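Local coordinates for phospholyase (Arthrobacter aurescens, PDB 5G4I), which acts as a pyridoxal-phosphate-dependent phospholyase of the class III aminotransferase family, probably releasing phosphate from phosphoethanolamine, at residues L326-M329 and D333-A336; A336-L341 and P415-G420; F145-N150 and E156-L161. One frame throughout, in Å; residues are numbered along the deposited sequence.

Interaction 1: residues L326-M329 and D333-A336; sequences LRYM and DLMA
Asp333 meets Met329 through the backbone, where helix 316-331 ends in a Schellman motif just before helix 334-355 begins. Asp333 has positive phi, 57°, which reverses the chain here. It also holds the N-cap position of the next helix, but its carboxylate makes no capping bond. The side chain leaves the backbone pointing away from residues 326-329. Its OD1 hydrogen-bonds a polyol amine, probably from the crystallisation liquor.

Leu334 N donates to Met329 O at 3.1 Å, with a nearly straight N-H...O angle of 165°, and it lies in the carbonyl plane. The Leu334 side chain folds over the end of the first helix. Its CG stands beside its own backbone N, and this lets branch CD1 reach back to 4.0 Å from Met329 CB. The same CD1 meets the edge of the Tyr328 ring, 4.3 Å from Tyr328 CD1. Beyond this pair, Tyr328 also packs on Val67 and Asn71.

Met335 is reached through a water. The water donates to Met329 O at 2.8 Å and accepts from Met335 N at 3.1 Å. Met329 CE touches Met335 CB at 4.3 Å, because the Met329 chain bends at its last torsion (chi3 -80°).

Met329 O thus accepts from Leu334 N and from the water. The water also satisfies an N-H in the first turn of helix 334-355, where no earlier turn supplies an acceptor. Backbone polarity and one water join the two helix ends, with the side chains of Leu334, Tyr328 and the two methionines packed round them.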
loop_
_atom_site.group_PDB
_atom_site.type_symbol
_atom_site.label_atom_id
_atom_site.label_comp_id
_atom_site.label_asym_id
_atom_site.label_seq_id
_atom_site.Cartn_x
_atom_site.Cartn_y
_atom_site.Cartn_z
ATOM N N LEU A 326 16.833 -11.227 -3.285
ATOM C CA LEU A 326 17.633 -11.942 -2.317
ATOM C C LEU A 326 18.647 -12.878 -2.960
ATOM O O LEU A 326 19.816 -12.930 -2.537
ATOM C CB LEU A 326 16.736 -12.751 -1.357
ATOM C CG LEU A 326 15.920 -12.018 -0.276
ATOM C CD1 LEU A 326 14.952 -12.991 0.459
ATOM C CD2 LEU A 326 16.820 -11.261 0.677
ATOM N N ARG A 327 18.232 -13.565 -4.037
ATOM C CA ARG A 327 19.154 -14.492 -4.723
ATOM C C ARG A 327 20.371 -13.709 -5.292
ATOM O O ARG A 327 21.527 -14.149 -5.216
ATOM C CB ARG A 327 18.465 -15.323 -5.801
ATOM C CG ARG A 327 19.515 -16.144 -6.551
ATOM N N TYR A 328 20.122 -12.559 -5.957
ATOM C CA TYR A 328 21.179 -11.773 -6.527
ATOM C C TYR A 328 22.117 -11.205 -5.527
ATOM O O TYR A 328 23.380 -11.312 -5.631
ATOM C CB TYR A 328 20.627 -10.654 -7.474
ATOM C CG TYR A 328 21.663 -9.968 -8.288
ATOM C CD1 TYR A 328 22.390 -8.852 -7.802
ATOM C CD2 TYR A 328 21.900 -10.401 -9.615
ATOM C CE1 TYR A 328 23.374 -8.271 -8.581
ATOM C CE2 TYR A 328 22.897 -9.800 -10.374
ATOM C CZ TYR A 328 23.593 -8.750 -9.842
ATOM O OH TYR A 328 24.613 -8.078 -10.596
ATOM N N MET A 329 21.559 -10.661 -4.420
ATOM C CA MET A 329 22.464 -10.125 -3.392
ATOM C C MET A 329 23.345 -11.230 -2.742
ATOM O O MET A 329 24.510 -10.959 -2.388
ATOM C CB MET A 329 21.717 -9.162 -2.314
ATOM C CG MET A 329 20.919 -9.883 -1.353
ATOM S SD MET A 329 20.370 -8.583 -0.080
ATOM C CE MET A 329 21.819 -8.435 0.927
ATOM N N ASP A 333 27.518 -11.556 -3.302
ATOM C CA ASP A 333 28.194 -11.246 -2.057
ATOM C C ASP A 333 28.098 -9.768 -1.660
ATOM O O ASP A 333 29.020 -9.178 -1.057
ATOM C CB ASP A 333 29.723 -11.701 -2.133
ATOM C CG ASP A 333 30.295 -12.011 -0.843
ATOM O OD1 ASP A 333 29.641 -12.234 0.213
ATOM O OD2 ASP A 333 31.543 -12.163 -0.888
ATOM N N LEU A 334 26.938 -9.141 -1.939
ATOM C CA LEU A 334 26.848 -7.686 -1.791
ATOM C C LEU A 334 26.943 -7.150 -0.374
ATOM O O LEU A 334 27.489 -6.069 -0.153
ATOM C CB LEU A 334 25.586 -7.114 -2.498
ATOM C CG LEU A 334 25.373 -7.400 -3.959
ATOM C CD1 LEU A 334 24.097 -6.744 -4.470
ATOM C CD2 LEU A 334 26.607 -6.946 -4.780
ATOM N N MET A 335 26.385 -7.877 0.621
ATOM C CA MET A 335 26.442 -7.419 2.031
ATOM C C MET A 335 27.943 -7.341 2.509
ATOM O O MET A 335 28.371 -6.318 3.125
ATOM C CB MET A 335 25.542 -8.255 2.976
ATOM C CG MET A 335 25.622 -7.785 4.385
ATOM S SD MET A 335 24.513 -8.719 5.484
ATOM C CE MET A 335 25.438 -8.948 6.901
ATOM N N ALA A 336 28.701 -8.467 2.297
ATOM C CA ALA A 336 30.096 -8.455 2.708
ATOM C C ALA A 336 30.911 -7.380 1.992
ATOM O O ALA A 336 31.789 -6.715 2.608
ATOM C CB ALA A 336 30.707 -9.837 2.537
HETATM O O HOH W 1 25.075 -10.629 0.338
#

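Interaction 2: residues A336-L341 and P415-G420; sequences AKADQL and PPLVFG
Leu341 N donates to Lys337 O at 2.9 Å, an ordinary bond within helix 334-355. From this helix Leu341 points toward residues 415-420. No hydrogen bond crosses between the segments. The closest approach is made by branch CD2 of Leu341. With CG anti to the backbone N (chi1 -177°), this methyl reaches out to the backbone where Phe419 joins Gly420. It lies 3.5 Å from Phe419 O and 3.6 Å from Gly420 C. It also meets the edge of the Phe419 ring, near its plane, at 4.2 Å from Phe419 CD1.

The ring is backed within its own segment. Pro415 CG sits over one face, 3.5 Å above the plane and offset toward the rim. The backbone here folds as a type I beta turn from Pro416 to Phe419, closed by Phe419 N to Pro416 O at 3.1 Å. One helical turn before Leu341, Ala338 CB meets Leu417 CG at 4.4 Å.

Gly420 is the N-cap residue of helix 421-436, so the methyl of Leu341 packs right at the start of that helix. Leu341 also touches Arg421 and Ala424 there. Leu417 is tied by backbone bonds to His66, and its side chain lies about 11 Å from that of Gln254, which binds the cofactor.

The contact is thus van der Waals in kind. Leu341 packs on the peptide between Phe419 and Gly420 and on the ring edge, and Ala338 packs on Leu417, without directional bonds.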
loop_
_atom_site.group_PDB
_atom_site.type_symbol
_atom_site.label_atom_id
_atom_site.label_comp_id
_atom_site.label_asym_id
_atom_site.label_seq_id
_atom_site.Cartn_x
_atom_site.Cartn_y
_atom_site.Cartn_z
ATOM N N ALA A 336 28.701 -8.467 2.297
ATOM C CA ALA A 336 30.096 -8.455 2.708
ATOM C C ALA A 336 30.911 -7.380 1.992
ATOM O O ALA A 336 31.789 -6.715 2.608
ATOM C CB ALA A 336 30.707 -9.837 2.537
ATOM N N LYS A 337 30.631 -7.201 0.688
ATOM C CA LYS A 337 31.342 -6.170 -0.101
ATOM C C LYS A 337 31.030 -4.796 0.483
ATOM O O LYS A 337 31.912 -3.920 0.559
ATOM C CB LYS A 337 30.952 -6.256 -1.578
ATOM C CG LYS A 337 31.552 -7.452 -2.380
ATOM C CD LYS A 337 30.993 -7.551 -3.779
ATOM C CE LYS A 337 31.658 -8.709 -4.546
ATOM N NZ LYS A 337 30.894 -8.926 -5.815
ATOM N N ALA A 338 29.762 -4.523 0.861
ATOM C CA ALA A 338 29.372 -3.212 1.436
ATOM C C ALA A 338 30.112 -2.986 2.801
ATOM O O ALA A 338 30.457 -1.848 3.155
ATOM C CB ALA A 338 27.837 -3.150 1.640
ATOM N N ASP A 339 30.284 -4.042 3.624
ATOM C CA ASP A 339 31.002 -3.907 4.871
ATOM C C ASP A 339 32.465 -3.458 4.615
ATOM O O ASP A 339 32.950 -2.465 5.211
ATOM C CB ASP A 339 31.014 -5.255 5.614
ATOM C CG ASP A 339 31.513 -5.166 6.988
ATOM O OD1 ASP A 339 31.081 -4.399 7.889
ATOM O OD2 ASP A 339 32.485 -5.961 7.265
ATOM N N GLN A 340 33.158 -4.145 3.678
ATOM C CA GLN A 340 34.556 -3.813 3.392
ATOM C C GLN A 340 34.691 -2.415 2.740
ATOM O O GLN A 340 35.574 -1.620 3.129
ATOM C CB GLN A 340 35.144 -4.898 2.497
ATOM C CG GLN A 340 36.596 -4.633 2.132
ATOM N N LEU A 341 33.815 -2.124 1.799
ATOM C CA LEU A 341 33.825 -0.853 1.082
ATOM C C LEU A 341 33.463 0.300 2.025
ATOM O O LEU A 341 34.118 1.387 1.987
ATOM C CB LEU A 341 32.940 -0.857 -0.181
ATOM C CG LEU A 341 32.960 0.423 -1.028
ATOM C CD1 LEU A 341 34.406 0.753 -1.480
ATOM C CD2 LEU A 341 32.111 0.269 -2.277
ATOM N N PRO A 415 24.114 4.742 -2.230
ATOM C CA PRO A 415 23.946 4.233 -3.635
ATOM C C PRO A 415 23.286 2.874 -3.756
ATOM O O PRO A 415 23.214 2.171 -2.686
ATOM C CB PRO A 415 25.407 4.153 -4.114
ATOM C CG PRO A 415 26.200 3.867 -2.859
ATOM C CD PRO A 415 25.535 4.684 -1.788
ATOM N N PRO A 416 22.853 2.412 -4.910
ATOM C CA PRO A 416 22.539 0.983 -5.130
ATOM C C PRO A 416 23.636 0.087 -4.525
ATOM O O PRO A 416 24.830 0.459 -4.510
ATOM C CB PRO A 416 22.423 0.861 -6.666
ATOM C CG PRO A 416 21.995 2.297 -7.055
ATOM C CD PRO A 416 22.787 3.214 -6.175
ATOM N N LEU A 417 23.260 -1.087 -3.981
ATOM C CA LEU A 417 24.245 -1.981 -3.269
ATOM C C LEU A 417 25.207 -2.698 -4.231
ATOM O O LEU A 417 26.085 -3.460 -3.780
ATOM C CB LEU A 417 23.528 -2.969 -2.307
ATOM C CG LEU A 417 24.226 -3.006 -0.932
ATOM C CD1 LEU A 417 23.943 -1.797 -0.090
ATOM C CD2 LEU A 417 23.847 -4.282 -0.143
ATOM N N VAL A 418 25.097 -2.518 -5.559
ATOM C CA VAL A 418 26.065 -2.950 -6.552
ATOM C C VAL A 418 27.176 -1.906 -6.786
ATOM O O VAL A 418 28.072 -2.124 -7.615
ATOM C CB VAL A 418 25.373 -3.359 -7.873
ATOM C CG1 VAL A 418 24.562 -4.587 -7.733
ATOM C CG2 VAL A 418 24.557 -2.224 -8.456
ATOM N N PHE A 419 27.226 -0.818 -6.044
ATOM C CA PHE A 419 28.278 0.230 -6.128
ATOM C C PHE A 419 29.541 -0.337 -5.511
ATOM O O PHE A 419 29.585 -0.928 -4.400
ATOM C CB PHE A 419 27.756 1.398 -5.243
ATOM C CG PHE A 419 28.520 2.719 -5.249
ATOM C CD1 PHE A 419 29.510 2.920 -4.295
ATOM C CD2 PHE A 419 28.133 3.793 -6.054
ATOM C CE1 PHE A 419 30.126 4.155 -4.122
ATOM C CE2 PHE A 419 28.748 5.028 -5.893
ATOM C CZ PHE A 419 29.704 5.204 -4.922
ATOM N N GLY A 420 30.630 -0.217 -6.288
ATOM C CA GLY A 420 31.962 -0.794 -5.969
ATOM C C GLY A 420 33.052 0.279 -5.739
ATOM O O GLY A 420 32.806 1.500 -5.710
#

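Interaction 3: residues F145-N150 and E156-L161; sequences FSYHGN and EITTGL. With PLP (pyridoxal-5'-phosphate), chain C.
Phe145 lays its ring flat on Gly160, with Gly160 CA over the ring centre. This CH-pi contact runs 3.7 Å from Gly160 CA to the centroid, only 8° off the ring normal.

Tyr147 is sandwiched. Leu161 CD1 lies over one face, offset toward the rim, 3.7 Å from Tyr147 CD1. The opposite face is covered by its own chain, with Gly149 N above the centre. Thr158 CG2 comes to the ring edge, 4.2 Å from Tyr147 CD1.

Between the two rings Ser146 bonds across twice. Its N donates to Thr159 OG1 at 2.9 Å. That oxygen sits between its own N and carbonyl carbon (chi1 59°) and also bonds Ser143 O, as Ser146 OG does. In return Gly160 N donates to Ser146 O at 2.8 Å, tilted 28° from the carbonyl plane.

Three waters bridge the segments. One donates to both Ser146 OG and Ile157 O. Two others donate to Thr158 OG1, which also bonds Leu154 O, and link it to His148 N and Gly149 O. Tyr147 and His148 line the pyridoxal phosphate pocket. His148 O is 3.2 Å from PLP C6, and His148 ND1 bonds Asp251, another pocket residue.

The two segments flank the short helix 152-155 in the connection from strand 140-143 to strand 171-174. Ile157 packs on both strands and on 214-217. Tyr147 meets Phe309 and Leu161 meets Met307, both of the second subunit.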
loop_
_atom_site.group_PDB
_atom_site.type_symbol
_atom_site.label_atom_id
_atom_site.label_comp_id
_atom_site.label_asym_id
_atom_site.label_seq_id
_atom_site.Cartn_x
_atom_site.Cartn_y
_atom_site.Cartn_z
ATOM N N PHE A 145 12.684 13.926 15.255
ATOM C CA PHE A 145 12.832 14.342 13.843
ATOM C C PHE A 145 12.822 13.056 12.970
ATOM O O PHE A 145 13.846 12.654 12.400
ATOM C CB PHE A 145 14.056 15.258 13.625
ATOM C CG PHE A 145 13.891 16.167 12.417
ATOM C CD1 PHE A 145 13.089 17.260 12.526
ATOM C CD2 PHE A 145 14.447 15.818 11.210
ATOM C CE1 PHE A 145 12.871 18.101 11.407
ATOM C CE2 PHE A 145 14.258 16.734 10.099
ATOM C CZ PHE A 145 13.480 17.764 10.256
ATOM N N SER A 146 11.633 12.446 12.909
ATOM C CA SER A 146 11.462 11.131 12.224
ATOM C C SER A 146 10.333 11.126 11.216
ATOM O O SER A 146 9.440 11.993 11.224
ATOM C CB SER A 146 11.254 10.005 13.239
ATOM O OG SER A 146 10.237 10.274 14.144
ATOM N N TYR A 147 10.344 10.099 10.355
ATOM C CA TYR A 147 9.296 9.903 9.349
ATOM C C TYR A 147 9.124 8.397 9.064
ATOM O O TYR A 147 10.083 7.705 8.693
ATOM C CB TYR A 147 9.571 10.672 8.050
ATOM C CG TYR A 147 8.543 10.379 6.968
ATOM C CD1 TYR A 147 7.258 10.874 7.053
ATOM C CD2 TYR A 147 8.835 9.513 5.890
ATOM C CE1 TYR A 147 6.282 10.587 6.137
ATOM C CE2 TYR A 147 7.875 9.257 4.912
ATOM C CZ TYR A 147 6.602 9.776 5.031
ATOM O OH TYR A 147 5.627 9.475 4.112
ATOM N N HIS A 148 7.905 7.884 9.325
ATOM C CA HIS A 148 7.644 6.436 9.184
ATOM C C HIS A 148 6.530 6.085 8.193
ATOM O O HIS A 148 6.155 4.924 7.991
ATOM C CB HIS A 148 7.338 5.849 10.616
ATOM C CG HIS A 148 8.494 5.968 11.546
ATOM N ND1 HIS A 148 9.623 5.203 11.450
ATOM C CD2 HIS A 148 8.716 6.804 12.608
ATOM C CE1 HIS A 148 10.476 5.564 12.380
ATOM N NE2 HIS A 148 9.983 6.561 13.070
ATOM N N GLY A 149 5.971 7.081 7.503
ATOM C CA GLY A 149 4.978 6.879 6.451
ATOM C C GLY A 149 3.795 7.847 6.454
ATOM O O GLY A 149 3.784 8.840 7.197
ATOM N N ASN A 150 2.817 7.549 5.560
ATOM C CA ASN A 150 1.879 8.576 5.090
ATOM C C ASN A 150 0.374 8.332 5.341
ATOM O O ASN A 150 -0.498 9.017 4.737
ATOM C CB ASN A 150 2.173 8.785 3.606
ATOM C CG ASN A 150 1.922 7.541 2.814
ATOM O OD1 ASN A 150 1.084 6.699 3.163
ATOM N ND2 ASN A 150 2.678 7.330 1.713
ATOM N N GLU A 156 -0.162 11.307 12.497
ATOM C CA GLU A 156 -0.315 11.749 13.894
ATOM C C GLU A 156 0.946 11.613 14.730
ATOM O O GLU A 156 0.984 12.193 15.863
ATOM C CB GLU A 156 -1.497 11.007 14.552
ATOM C CG GLU A 156 -2.879 11.378 13.954
ATOM C CD GLU A 156 -4.024 10.537 14.487
ATOM O OE1 GLU A 156 -3.793 9.551 15.204
ATOM O OE2 GLU A 156 -5.176 10.746 14.058
ATOM N N ILE A 157 1.933 10.802 14.283
ATOM C CA ILE A 157 3.179 10.613 15.066
ATOM C C ILE A 157 4.368 11.280 14.389
ATOM O O ILE A 157 5.486 11.200 14.878
ATOM C CB ILE A 157 3.453 9.107 15.352
ATOM C CG1 ILE A 157 4.038 8.372 14.121
ATOM C CG2 ILE A 157 2.241 8.411 15.898
ATOM C CD1 ILE A 157 4.372 6.906 14.319
ATOM N N THR A 158 4.174 11.926 13.195
ATOM C CA THR A 158 5.257 12.461 12.376
ATOM C C THR A 158 5.874 13.758 12.942
ATOM O O THR A 158 5.143 14.725 13.199
ATOM C CB THR A 158 4.771 12.706 10.934
ATOM O OG1 THR A 158 4.383 11.441 10.327
ATOM C CG2 THR A 158 5.808 13.328 10.070
ATOM N N THR A 159 7.233 13.790 13.092
ATOM C CA THR A 159 7.963 14.939 13.632
ATOM C C THR A 159 8.972 15.529 12.623
ATOM O O THR A 159 9.406 16.724 12.835
ATOM C CB THR A 159 8.648 14.554 14.910
ATOM O OG1 THR A 159 9.558 13.467 14.644
ATOM C CG2 THR A 159 7.650 14.178 16.006
ATOM N N GLY A 160 9.385 14.820 11.580
ATOM C CA GLY A 160 10.457 15.240 10.692
ATOM C C GLY A 160 10.034 15.723 9.349
ATOM O O GLY A 160 10.900 15.999 8.460
ATOM N N LEU A 161 8.740 15.862 9.150
ATOM C CA LEU A 161 8.195 16.357 7.905
ATOM C C LEU A 161 6.888 17.132 8.210
ATOM O O LEU A 161 6.227 16.850 9.244
ATOM C CB LEU A 161 8.009 15.026 7.061
ATOM C CG LEU A 161 7.266 14.880 5.845
ATOM C CD1 LEU A 161 7.833 13.863 4.879
ATOM C CD2 LEU A 161 5.816 14.602 6.190
HETATM N N1 PLP C . 9.873 4.471 7.022
HETATM C C2 PLP C . 11.098 4.845 6.580
HETATM C C2A PLP C . 12.276 4.818 7.518
HETATM C C3 PLP C . 11.282 5.280 5.173
HETATM O O3 PLP C . 12.503 5.660 4.705
HETATM C C4 PLP C . 10.088 5.287 4.298
HETATM C C4A PLP C . 10.172 5.705 2.881
HETATM C C5 PLP C . 8.806 4.855 4.904
HETATM C C6 PLP C . 8.777 4.470 6.242
HETATM C C5A PLP C . 7.540 4.833 4.078
HETATM O O4P PLP C . 7.765 4.089 2.882
HETATM P P PLP C . 6.689 4.125 1.684
HETATM O O1P PLP C . 6.947 5.447 1.003
HETATM O O2P PLP C . 7.035 2.915 0.849
HETATM O O3P PLP C . 5.357 4.036 2.389
HETATM O O HOH W 2 7.605 10.163 13.395
HETATM O O HOH W 3 6.214 9.259 11.083
HETATM O O HOH W 4 3.126 11.471 7.702
#

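Overall arrangement
Interaction 3 comes first along the chain, in the connection between strands 140-143 and 171-174 of one mixed sheet. Interaction 1 follows at the turn from helix 316-331 into helix 334-355. Interaction 2 shares that second helix, and Ala336, and joins it to the turn after strand 410-413 of the other sheet. Interactions 1 and 2 have centres 10 Å apart and touch, with Leu334 packed on Leu417 and Val418. Together they pack the start of helix 334-355 against helix 316-331 and the turn before helix 421-436. Interaction 3 borders the cofactor directly. Its centre lies 31 Å from interaction 1 and 29 Å from interaction 2, on the opposite side of the chain's centre.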